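Tail spike protein gp49 (Pseudomonas phage LKA1, PDB 4RU4) acts as the trimeric tailspike of the phage, a lyase that cleaves the O-specific polysaccharide of the host surface, probably to aid entry into the cell. Local coordinates at residues Ile295-Asp300 with Val311-Cys316; Ala329-Asn334 with Lys354-Arg359; Ala349-Lys354 with Phe422-Gly427; Ala410-Thr413 with Pro419-Phe422. All coordinates share one frame; numbering follows the deposited sequence.

Contact 1: Ile295-Asp300 with Val311-Cys316; sequences IATGGD and VRMRNC. With EDO (1,2-ethanediol), chain U.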
loop_
_atom_site.group_PDB
_atom_site.type_symbol
_atom_site.label_atom_id
_atom_site.label_comp_id
_atom_site.label_asym_id
_atom_site.label_seq_id
_atom_site.Cartn_x
_atom_site.Cartn_y
_atom_site.Cartn_z
ATOM N N ILE B 295 17.574 -5.952 6.160
ATOM C CA ILE B 295 16.710 -7.093 6.413
ATOM C C ILE B 295 17.054 -8.128 5.354
ATOM O O ILE B 295 17.346 -7.779 4.188
ATOM C CB ILE B 295 15.209 -6.713 6.371
ATOM C CG1 ILE B 295 14.893 -5.671 7.462
ATOM C CG2 ILE B 295 14.318 -7.959 6.498
ATOM C CD1 ILE B 295 13.379 -5.307 7.554
ATOM N N ALA B 296 17.050 -9.398 5.756
ATOM C CA ALA B 296 17.370 -10.478 4.838
ATOM C C ALA B 296 16.488 -11.667 5.143
ATOM O O ALA B 296 15.858 -11.723 6.200
ATOM C CB ALA B 296 18.821 -10.871 4.979
ATOM N N THR B 297 16.433 -12.614 4.211
ATOM C CA THR B 297 15.858 -13.909 4.499
ATOM C C THR B 297 16.838 -14.957 3.970
ATOM O O THR B 297 17.622 -14.677 3.053
ATOM C CB THR B 297 14.445 -14.082 3.835
ATOM O OG1 THR B 297 14.579 -14.096 2.405
ATOM C CG2 THR B 297 13.509 -12.931 4.239
ATOM N N GLY B 298 16.803 -16.169 4.515
ATOM C CA GLY B 298 17.693 -17.197 4.002
ATOM C C GLY B 298 17.508 -18.400 4.874
ATOM O O GLY B 298 16.406 -18.939 4.931
ATOM N N GLY B 299 18.559 -18.780 5.593
ATOM C CA GLY B 299 18.475 -19.902 6.511
ATOM C C GLY B 299 19.811 -20.619 6.656
ATOM O O GLY B 299 20.869 -20.082 6.296
ATOM N N ASP B 300 19.774 -21.834 7.202
ATOM C CA ASP B 300 21.010 -22.593 7.392
ATOM C C ASP B 300 20.821 -23.952 6.765
ATOM O O ASP B 300 19.943 -24.121 5.924
ATOM C CB ASP B 300 21.366 -22.719 8.878
ATOM C CG ASP B 300 20.211 -23.237 9.722
ATOM O OD1 ASP B 300 19.408 -24.060 9.219
ATOM O OD2 ASP B 300 20.101 -22.814 10.899
ATOM N N VAL B 311 6.520 -14.124 4.383
ATOM C CA VAL B 311 7.162 -13.195 5.311
ATOM C C VAL B 311 7.102 -11.810 4.675
ATOM O O VAL B 311 7.483 -11.619 3.513
ATOM C CB VAL B 311 8.608 -13.624 5.702
ATOM C CG1 VAL B 311 9.196 -12.645 6.724
ATOM C CG2 VAL B 311 8.621 -15.077 6.256
ATOM N N ARG B 312 6.551 -10.859 5.428
ATOM C CA ARG B 312 6.200 -9.561 4.880
ATOM C C ARG B 312 6.928 -8.447 5.634
ATOM O O ARG B 312 6.783 -8.331 6.844
ATOM C CB ARG B 312 4.677 -9.377 4.970
ATOM C CG ARG B 312 3.913 -10.573 4.437
ATOM C CD ARG B 312 4.034 -10.638 2.894
ATOM N NE ARG B 312 3.290 -11.784 2.373
ATOM C CZ ARG B 312 3.172 -12.066 1.072
ATOM N NH1 ARG B 312 3.755 -11.292 0.160
ATOM N NH2 ARG B 312 2.460 -13.117 0.684
ATOM N N MET B 313 7.713 -7.627 4.920
ATOM C CA MET B 313 8.376 -6.493 5.543
ATOM C C MET B 313 7.575 -5.242 5.186
ATOM O O MET B 313 7.404 -4.928 4.006
ATOM C CB MET B 313 9.809 -6.344 5.023
ATOM C CG MET B 313 10.566 -7.653 4.820
ATOM S SD MET B 313 10.552 -8.754 6.259
ATOM C CE MET B 313 11.511 -10.093 5.568
ATOM N N ARG B 314 7.108 -4.504 6.193
ATOM C CA ARG B 314 6.191 -3.400 5.937
ATOM C C ARG B 314 6.560 -2.181 6.744
ATOM O O ARG B 314 6.938 -2.310 7.914
ATOM C CB ARG B 314 4.772 -3.811 6.317
ATOM C CG ARG B 314 4.236 -4.974 5.460
ATOM C CD ARG B 314 2.767 -5.247 5.714
ATOM N NE ARG B 314 2.232 -6.173 4.718
ATOM C CZ ARG B 314 1.712 -7.360 4.997
ATOM N NH1 ARG B 314 1.643 -7.782 6.247
ATOM N NH2 ARG B 314 1.251 -8.119 4.012
ATOM N N ASN B 315 6.427 -1.009 6.130
ATOM C CA ASN B 315 6.504 0.256 6.884
ATOM C C ASN B 315 7.862 0.469 7.587
ATOM O O ASN B 315 7.916 1.046 8.678
ATOM C CB ASN B 315 5.348 0.357 7.896
ATOM C CG ASN B 315 3.965 0.024 7.274
ATOM O OD1 ASN B 315 3.696 0.353 6.132
ATOM N ND2 ASN B 315 3.102 -0.637 8.044
ATOM N N CYS B 316 8.946 0.015 6.956
ATOM C CA CYS B 316 10.302 0.168 7.505
ATOM C C CYS B 316 11.149 1.153 6.717
ATOM O O CYS B 316 10.888 1.405 5.537
ATOM C CB CYS B 316 11.042 -1.176 7.504
ATOM S SG CYS B 316 10.287 -2.470 8.541
HETATM C C1 EDO U . 21.007 -18.209 3.415
HETATM O O1 EDO U . 21.943 -19.024 2.707
HETATM C C2 EDO U . 21.738 -17.514 4.557
HETATM O O2 EDO U . 20.883 -16.569 5.187
#
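Ile295 and Met313 pass side by side, pointing opposite ways, inside the parallel beta-helix of the pectin lyase-like domain, bridging from the corner before strand 296-298 to strand 312-314. Met313 is bent at its second torsion (chi2 -52°), which turns its thioether end along the opposing segment. Its CE touches two methyls there, 3.6 Å from CG2 of Ile295 and 3.7 Å from CG2 of Thr297, while SD comes within 3.9 Å of the same Ile295 methyl. The Thr297 branch meets Met313 at a slant. The other arm of Ile295 runs along the helix interior, where CD1 stands 4.3 Å from SG of Cys316. With no hydrogen bond between the two segments, the join is an apolar one. Neighbouring coils complete the core: Phe275 touches Met313, and Tyr340 packs on both Met313 and Ile295. On the other side of strand 312-314, CB of Arg312 lies over the centre of one face of the Arg314 guanidinium; these two arginines form salt bridges to Asp337 and Glu341 respectively. After Gly298 the strand ends, and a 1,2-ethanediol, probably from the crystallisation liquor, accepts a weak hydrogen bond at O2 from Gly299 N at 3.2 Å.

Contact 2: Ala329-Asn334 with Lys354-Arg359; sequences ADFHGN and KDISYR
Phe331 meets Ile356 and Tyr358, and these three side chains bury most of the contact between the loop 329-334 and strand 356-359. The chain directions of the touching parts run nearly opposite, 167° apart. Ile356 lays its branches against the phenyl ring: CG2 is 3.5 Å from both CE2 and CD2 of Phe331, and CD1 sits over one face. CG2 gets there because it stands anti to the backbone N, with CG1 beside that N (chi1 -59°). Tyr358, from the same strand, comes up obliquely alongside Phe331, pointing the other way, its OH 3.8 Å from Phe331 CD2. Near the plane of the tyrosine ring, CB of Ala329 touches the edge at CE2, 4.3 Å away. The phenol end is not left to apolar neighbours, since OH makes a hydrogen bond to Thr350 O on strand 349-352. Tyr340 adds a third aromatic ring, almost parallel to that of Tyr358 and steeply inclined to that of Phe331. Asp330, turned away from strand 356-359, accepts a hydrogen bond at OD2 from ND1 of His332, 2.8 Å long; OD2 is met on its syn side and lies in the plane of the imidazole. A polar outer side to the loop and an aromatic and aliphatic inner side, packed across the lumen onto another face, are what is expected of a parallel beta-helix.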
loop_
_atom_site.group_PDB
_atom_site.type_symbol
_atom_site.label_atom_id
_atom_site.label_comp_id
_atom_site.label_asym_id
_atom_site.label_seq_id
_atom_site.Cartn_x
_atom_site.Cartn_y
_atom_site.Cartn_z
ATOM N N ALA B 329 17.995 -4.284 0.815
ATOM C CA ALA B 329 16.828 -5.127 1.126
ATOM C C ALA B 329 17.022 -6.489 0.497
ATOM O O ALA B 329 17.142 -6.579 -0.716
ATOM C CB ALA B 329 15.556 -4.497 0.612
ATOM N N ASP B 330 17.066 -7.545 1.314
ATOM C CA ASP B 330 17.453 -8.862 0.786
ATOM C C ASP B 330 16.342 -9.924 0.888
ATOM O O ASP B 330 15.542 -9.919 1.819
ATOM C CB ASP B 330 18.741 -9.362 1.489
ATOM C CG ASP B 330 19.074 -10.790 1.129
ATOM O OD1 ASP B 330 19.775 -10.997 0.099
ATOM O OD2 ASP B 330 18.601 -11.719 1.841
ATOM N N PHE B 331 16.271 -10.789 -0.121
ATOM C CA PHE B 331 15.719 -12.132 0.001
ATOM C C PHE B 331 16.770 -13.050 -0.621
ATOM O O PHE B 331 17.319 -12.718 -1.677
ATOM C CB PHE B 331 14.454 -12.300 -0.849
ATOM C CG PHE B 331 13.273 -11.497 -0.386
ATOM C CD1 PHE B 331 12.639 -11.796 0.816
ATOM C CD2 PHE B 331 12.744 -10.488 -1.193
ATOM C CE1 PHE B 331 11.543 -11.073 1.239
ATOM C CE2 PHE B 331 11.635 -9.765 -0.766
ATOM C CZ PHE B 331 11.022 -10.077 0.450
ATOM N N HIS B 332 17.040 -14.206 -0.018
ATOM C CA HIS B 332 17.841 -15.239 -0.706
ATOM C C HIS B 332 16.980 -16.138 -1.616
ATOM O O HIS B 332 15.737 -16.077 -1.598
ATOM C CB HIS B 332 18.613 -16.105 0.310
ATOM C CG HIS B 332 19.874 -15.474 0.795
ATOM N ND1 HIS B 332 19.920 -14.173 1.257
ATOM C CD2 HIS B 332 21.135 -15.959 0.898
ATOM C CE1 HIS B 332 21.161 -13.882 1.611
ATOM N NE2 HIS B 332 21.914 -14.950 1.418
ATOM N N GLY B 333 17.633 -16.957 -2.440
ATOM C CA GLY B 333 16.901 -17.771 -3.405
ATOM C C GLY B 333 15.993 -18.858 -2.868
ATOM O O GLY B 333 15.363 -19.581 -3.654
ATOM N N ASN B 334 15.934 -19.033 -1.546
ATOM C CA ASN B 334 14.924 -19.947 -1.021
ATOM C C ASN B 334 13.663 -19.248 -0.503
ATOM O O ASN B 334 12.990 -19.765 0.388
ATOM C CB ASN B 334 15.512 -20.872 0.062
ATOM C CG ASN B 334 15.838 -20.120 1.353
ATOM O OD1 ASN B 334 16.173 -18.944 1.321
ATOM N ND2 ASN B 334 15.734 -20.808 2.492
ATOM N N LYS B 354 11.267 -17.047 -5.719
ATOM C CA LYS B 354 10.039 -17.233 -6.516
ATOM C C LYS B 354 8.917 -16.389 -5.963
ATOM O O LYS B 354 8.706 -16.388 -4.760
ATOM C CB LYS B 354 9.601 -18.708 -6.481
ATOM C CG LYS B 354 8.196 -18.980 -7.129
ATOM C CD LYS B 354 7.902 -20.498 -7.263
ATOM C CE LYS B 354 6.457 -20.793 -7.681
ATOM N NZ LYS B 354 6.231 -22.297 -7.718
ATOM N N ASP B 355 8.179 -15.698 -6.836
ATOM C CA ASP B 355 7.002 -14.920 -6.424
ATOM C C ASP B 355 7.349 -13.874 -5.359
ATOM O O ASP B 355 6.915 -13.965 -4.200
ATOM C CB ASP B 355 5.856 -15.843 -5.953
ATOM C CG ASP B 355 5.325 -16.724 -7.082
ATOM O OD1 ASP B 355 5.624 -16.434 -8.262
ATOM O OD2 ASP B 355 4.622 -17.717 -6.789
ATOM N N ILE B 356 8.129 -12.879 -5.765
ATOM C CA ILE B 356 8.586 -11.819 -4.866
ATOM C C ILE B 356 8.095 -10.448 -5.360
ATOM O O ILE B 356 8.132 -10.172 -6.554
ATOM C CB ILE B 356 10.108 -11.787 -4.865
ATOM C CG1 ILE B 356 10.681 -13.140 -4.411
ATOM C CG2 ILE B 356 10.633 -10.586 -4.044
ATOM C CD1 ILE B 356 10.201 -13.654 -3.067
ATOM N N SER B 357 7.635 -9.579 -4.451
ATOM C CA SER B 357 7.126 -8.276 -4.884
ATOM C C SER B 357 7.682 -7.170 -3.997
ATOM O O SER B 357 7.940 -7.402 -2.798
ATOM C CB SER B 357 5.593 -8.246 -4.846
ATOM O OG SER B 357 5.040 -9.449 -5.376
ATOM N N TYR B 358 7.872 -5.993 -4.596
ATOM C CA TYR B 358 8.074 -4.734 -3.876
ATOM C C TYR B 358 6.878 -3.861 -4.226
ATOM O O TYR B 358 6.577 -3.682 -5.410
ATOM C CB TYR B 358 9.387 -4.059 -4.323
ATOM C CG TYR B 358 10.576 -4.826 -3.836
ATOM C CD1 TYR B 358 11.020 -5.949 -4.518
ATOM C CD2 TYR B 358 11.225 -4.466 -2.648
ATOM C CE1 TYR B 358 12.117 -6.701 -4.046
ATOM C CE2 TYR B 358 12.294 -5.211 -2.160
ATOM C CZ TYR B 358 12.741 -6.325 -2.873
ATOM O OH TYR B 358 13.791 -7.087 -2.398
ATOM N N ARG B 359 6.184 -3.328 -3.218
ATOM C CA ARG B 359 4.957 -2.565 -3.456
ATOM C C ARG B 359 5.010 -1.229 -2.742
ATOM O O ARG B 359 5.167 -1.194 -1.515
ATOM C CB ARG B 359 3.735 -3.313 -2.932
ATOM C CG ARG B 359 3.605 -4.745 -3.454
ATOM C CD ARG B 359 2.402 -5.437 -2.806
ATOM N NE ARG B 359 1.981 -6.612 -3.569
ATOM C CZ ARG B 359 2.116 -7.878 -3.178
ATOM N NH1 ARG B 359 2.643 -8.178 -1.993
ATOM N NH2 ARG B 359 1.695 -8.859 -3.974
#

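Contact 3: Ala349-Lys354 with Phe422-Gly427; sequences ATWQGK and FLIQGG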
loop_
_atom_site.group_PDB
_atom_site.type_symbol
_atom_site.label_atom_id
_atom_site.label_comp_id
_atom_site.label_asym_id
_atom_site.label_seq_id
_atom_site.Cartn_x
_atom_site.Cartn_y
_atom_site.Cartn_z
ATOM N N ALA B 349 17.662 -3.128 -3.769
ATOM C CA ALA B 349 16.850 -4.265 -3.367
ATOM C C ALA B 349 17.051 -5.438 -4.345
ATOM O O ALA B 349 17.744 -5.302 -5.362
ATOM C CB ALA B 349 15.375 -3.852 -3.291
ATOM N N THR B 350 16.452 -6.591 -4.050
ATOM C CA THR B 350 16.740 -7.758 -4.877
ATOM C C THR B 350 15.529 -8.660 -5.126
ATOM O O THR B 350 14.644 -8.790 -4.282
ATOM C CB THR B 350 17.883 -8.640 -4.251
ATOM O OG1 THR B 350 18.264 -9.678 -5.172
ATOM C CG2 THR B 350 17.381 -9.313 -2.996
ATOM N N TRP B 351 15.520 -9.278 -6.303
ATOM C CA TRP B 351 14.576 -10.332 -6.643
ATOM C C TRP B 351 15.369 -11.638 -6.638
ATOM O O TRP B 351 16.313 -11.771 -7.410
ATOM C CB TRP B 351 14.109 -10.109 -8.077
ATOM C CG TRP B 351 12.971 -9.165 -8.313
ATOM C CD1 TRP B 351 11.922 -8.857 -7.471
ATOM C CD2 TRP B 351 12.756 -8.421 -9.514
ATOM N NE1 TRP B 351 11.057 -7.975 -8.104
ATOM C CE2 TRP B 351 11.534 -7.719 -9.366
ATOM C CE3 TRP B 351 13.459 -8.322 -10.721
ATOM C CZ2 TRP B 351 11.014 -6.912 -10.365
ATOM C CZ3 TRP B 351 12.935 -7.521 -11.726
ATOM C CH2 TRP B 351 11.728 -6.823 -11.537
ATOM N N GLN B 352 14.973 -12.597 -5.806
ATOM C CA GLN B 352 15.578 -13.918 -5.771
ATOM C C GLN B 352 14.463 -14.907 -5.398
ATOM O O GLN B 352 13.478 -14.525 -4.765
ATOM C CB GLN B 352 16.684 -13.973 -4.694
ATOM C CG GLN B 352 17.722 -12.882 -4.827
ATOM C CD GLN B 352 18.970 -13.107 -3.994
ATOM O OE1 GLN B 352 19.313 -14.240 -3.663
ATOM N NE2 GLN B 352 19.685 -12.007 -3.677
ATOM N N GLY B 353 14.626 -16.180 -5.738
ATOM C CA GLY B 353 13.662 -17.185 -5.305
ATOM C C GLY B 353 12.469 -17.271 -6.236
ATOM O O GLY B 353 12.637 -17.523 -7.416
ATOM N N LYS B 354 11.267 -17.047 -5.719
ATOM C CA LYS B 354 10.039 -17.233 -6.516
ATOM C C LYS B 354 8.917 -16.389 -5.963
ATOM O O LYS B 354 8.706 -16.388 -4.760
ATOM C CB LYS B 354 9.601 -18.708 -6.481
ATOM C CG LYS B 354 8.196 -18.980 -7.129
ATOM C CD LYS B 354 7.902 -20.498 -7.263
ATOM C CE LYS B 354 6.457 -20.793 -7.681
ATOM N NZ LYS B 354 6.231 -22.297 -7.718
ATOM N N PHE B 422 8.697 -11.010 -15.293
ATOM C CA PHE B 422 9.225 -9.828 -14.632
ATOM C C PHE B 422 8.316 -8.663 -14.955
ATOM O O PHE B 422 8.152 -8.300 -16.135
ATOM C CB PHE B 422 10.667 -9.564 -15.102
ATOM C CG PHE B 422 11.619 -10.626 -14.659
ATOM C CD1 PHE B 422 12.079 -10.636 -13.348
ATOM C CD2 PHE B 422 11.988 -11.665 -15.505
ATOM C CE1 PHE B 422 12.913 -11.635 -12.907
ATOM C CE2 PHE B 422 12.860 -12.646 -15.061
ATOM C CZ PHE B 422 13.301 -12.632 -13.759
ATOM N N LEU B 423 7.711 -8.097 -13.914
ATOM C CA LEU B 423 6.663 -7.084 -14.090
ATOM C C LEU B 423 7.061 -5.777 -13.459
ATOM O O LEU B 423 7.358 -5.747 -12.258
ATOM C CB LEU B 423 5.357 -7.531 -13.404
ATOM C CG LEU B 423 4.922 -8.976 -13.677
ATOM C CD1 LEU B 423 3.668 -9.347 -12.902
ATOM C CD2 LEU B 423 4.747 -9.247 -15.177
ATOM N N ILE B 424 6.998 -4.695 -14.230
ATOM C CA ILE B 424 7.236 -3.367 -13.688
ATOM C C ILE B 424 5.971 -2.601 -13.986
ATOM O O ILE B 424 5.617 -2.391 -15.156
ATOM C CB ILE B 424 8.458 -2.657 -14.316
ATOM C CG1 ILE B 424 9.772 -3.343 -13.932
ATOM C CG2 ILE B 424 8.518 -1.192 -13.856
ATOM C CD1 ILE B 424 10.070 -4.592 -14.756
ATOM N N GLN B 425 5.248 -2.235 -12.933
ATOM C CA GLN B 425 3.931 -1.633 -13.111
ATOM C C GLN B 425 3.837 -0.279 -12.426
ATOM O O GLN B 425 3.848 -0.169 -11.193
ATOM C CB GLN B 425 2.809 -2.543 -12.611
ATOM C CG GLN B 425 2.763 -3.939 -13.269
ATOM C CD GLN B 425 1.543 -4.737 -12.806
ATOM O OE1 GLN B 425 0.849 -4.318 -11.884
ATOM N NE2 GLN B 425 1.283 -5.880 -13.435
ATOM N N GLY B 426 3.707 0.751 -13.240
ATOM C CA GLY B 426 3.466 2.081 -12.723
ATOM C C GLY B 426 4.661 2.617 -11.952
ATOM O O GLY B 426 5.816 2.205 -12.165
ATOM N N GLY B 427 4.381 3.561 -11.063
ATOM C CA GLY B 427 5.424 4.208 -10.297
ATOM C C GLY B 427 6.311 5.100 -11.151
ATOM O O GLY B 427 5.915 5.577 -12.224
#
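The six-membered ring of the Trp351 indole overlaps the CD1-CE1 side of the Phe422 ring at a slant. Centroids lie 5.5 Å apart and the planes are inclined at 44°, an oblique pair. CG of Trp351 stands opposite the carbonyl carbon (chi1 -85°), which carries the indole toward strand 420-425. CZ3 of Trp351 makes the closest approach, 3.6 Å from Phe422 CD1, and CE3 stands 4.0 Å from Phe422 CE1. Farther along strand 420-425, CD1 of Ile424 arrives near the indole plane at its edge, 4.3 Å from CH2 of Trp351. The ring of Phe382, from the coil between, meets both aromatic side chains, and the indole NE1 gives a weak hydrogen bond to Leu383 O. Such a ladder of side chains from successive coils filling the lumen belongs to the parallel beta-helix of the pectin lyase-like fold. Strands 349-352 and 420-425 lie on different faces of that helix; their axes approach to 11.4 Å and their directions differ by 142°, so the contact spans the interior and involves no strand pairing. On the opposite side of strand 349-352, Gln352 NE2 donates to Thr350 OG1 at 3.1 Å, the hydroxyl lying nearly in the amide plane; the same OG1 is also hydrogen-bonded to Ile373 O. Near the end of strand 420-425, OE1 of Gln425 accepts a hydrogen bond from the backbone N of Gly427 of a neighbouring subunit.

Contact 4: Ala410-Thr413 with Pro419-Phe422; sequences AVLT and PCNF
The backbone of Cys420 is hydrogen-bonded to Pro451 and Asn453 of the next coil, while Leu412, which faces it across the contact, is tied by its backbone to Glu446. Between the two segments themselves the contact is apolar and made by one methyl. CD2 of Leu412 reaches 4.2 Å from SG of Cys420 and 4.4 Å from CZ of Phe422. It meets the phenyl group at its rim, near the ring plane, so the leucine adjoins the ring without lying over a face. Leu412 has CG beside the backbone N (chi1 -63°), opposite the carbonyl carbon, and from there its branch extends toward strand 420-425. The side chains of Cys420 and Phe422, two residues apart on that strand, both point to the leucine, whereas Asn421 between them turns its amide outward to Thr381 and Asn453. These contacts lie at one margin of a coil's interior, where the chain, after strand 403-405, passes through loop 410-413 on its way to strand 420-425. Ile377 at the end of strand 372-377 touches both Leu412 and Cys420, Val405 of strand 403-405 touches Leu412 and Phe422, and Leu445 of strand 439-446 borders Leu412 as well.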
loop_
_atom_site.group_PDB
_atom_site.type_symbol
_atom_site.label_atom_id
_atom_site.label_comp_id
_atom_site.label_asym_id
_atom_site.label_seq_id
_atom_site.Cartn_x
_atom_site.Cartn_y
_atom_site.Cartn_z
ATOM N N ALA B 410 25.305 -14.960 -13.025
ATOM C CA ALA B 410 24.582 -16.170 -13.476
ATOM C C ALA B 410 23.279 -16.395 -12.700
ATOM O O ALA B 410 23.267 -17.033 -11.634
ATOM C CB ALA B 410 25.485 -17.402 -13.387
ATOM N N VAL B 411 22.192 -15.855 -13.243
ATOM C CA VAL B 411 20.924 -15.712 -12.542
ATOM C C VAL B 411 19.825 -16.548 -13.178
ATOM O O VAL B 411 18.974 -17.126 -12.486
ATOM C CB VAL B 411 20.502 -14.210 -12.573
ATOM C CG1 VAL B 411 19.076 -14.005 -12.017
ATOM C CG2 VAL B 411 21.515 -13.367 -11.809
ATOM N N LEU B 412 19.831 -16.576 -14.506
ATOM C CA LEU B 412 18.878 -17.351 -15.292
ATOM C C LEU B 412 19.665 -18.535 -15.882
ATOM O O LEU B 412 20.325 -18.423 -16.924
ATOM C CB LEU B 412 18.240 -16.462 -16.378
ATOM C CG LEU B 412 17.382 -15.260 -15.905
ATOM C CD1 LEU B 412 16.909 -14.325 -17.079
ATOM C CD2 LEU B 412 16.191 -15.692 -15.047
ATOM N N THR B 413 19.657 -19.658 -15.162
ATOM C CA THR B 413 20.593 -20.740 -15.458
ATOM C C THR B 413 19.839 -22.052 -15.496
ATOM O O THR B 413 18.614 -22.059 -15.426
ATOM C CB THR B 413 21.658 -20.831 -14.341
ATOM O OG1 THR B 413 21.024 -21.261 -13.126
ATOM C CG2 THR B 413 22.321 -19.458 -14.098
ATOM N N PRO B 419 8.834 -21.024 -15.560
ATOM C CA PRO B 419 8.684 -19.805 -16.359
ATOM C C PRO B 419 8.795 -18.562 -15.467
ATOM O O PRO B 419 8.282 -18.595 -14.332
ATOM C CB PRO B 419 7.265 -19.933 -16.916
ATOM C CG PRO B 419 7.043 -21.412 -17.021
ATOM C CD PRO B 419 7.734 -21.982 -15.795
ATOM N N CYS B 420 9.456 -17.510 -15.963
ATOM C CA CYS B 420 9.659 -16.267 -15.199
ATOM C C CYS B 420 8.840 -15.133 -15.774
ATOM O O CYS B 420 8.830 -14.948 -16.981
ATOM C CB CYS B 420 11.125 -15.833 -15.279
ATOM S SG CYS B 420 12.280 -17.010 -14.580
ATOM N N ASN B 421 8.187 -14.354 -14.909
ATOM C CA ASN B 421 7.498 -13.139 -15.355
ATOM C C ASN B 421 8.088 -11.954 -14.591
ATOM O O ASN B 421 8.027 -11.921 -13.370
ATOM C CB ASN B 421 6.006 -13.243 -15.037
ATOM C CG ASN B 421 5.407 -14.511 -15.540
ATOM O OD1 ASN B 421 5.562 -14.852 -16.705
ATOM N ND2 ASN B 421 4.732 -15.234 -14.668
ATOM N N PHE B 422 8.697 -11.010 -15.293
ATOM C CA PHE B 422 9.225 -9.828 -14.632
ATOM C C PHE B 422 8.316 -8.663 -14.955
ATOM O O PHE B 422 8.152 -8.300 -16.135
ATOM C CB PHE B 422 10.667 -9.564 -15.102
ATOM C CG PHE B 422 11.619 -10.626 -14.659
ATOM C CD1 PHE B 422 12.079 -10.636 -13.348
ATOM C CD2 PHE B 422 11.988 -11.665 -15.505
ATOM C CE1 PHE B 422 12.913 -11.635 -12.907
ATOM C CE2 PHE B 422 12.860 -12.646 -15.061
ATOM C CZ PHE B 422 13.301 -12.632 -13.759
#

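Overall arrangement
All four contacts lie in the pectin lyase-like region and are spread along its parallel beta-helix. Contact 1 is complete before contact 2 begins, their centres about 9 Å apart; contacts 2 and 3 alternate along the chain, share Lys354 and have centres about 8 Å apart. Contact 4 is about 12 Å from contact 3 by centres, and both use strand 420-425 through Phe422. From contact 1 to contact 4 the centres span about 22 Å. Strands 312-314, 356-359 and 420-425 belong to one ladder of parallel pairs, each packed against a strand or loop from another side of the helix. The row thus packs the helix interior, while the outer surface meets the other two subunits.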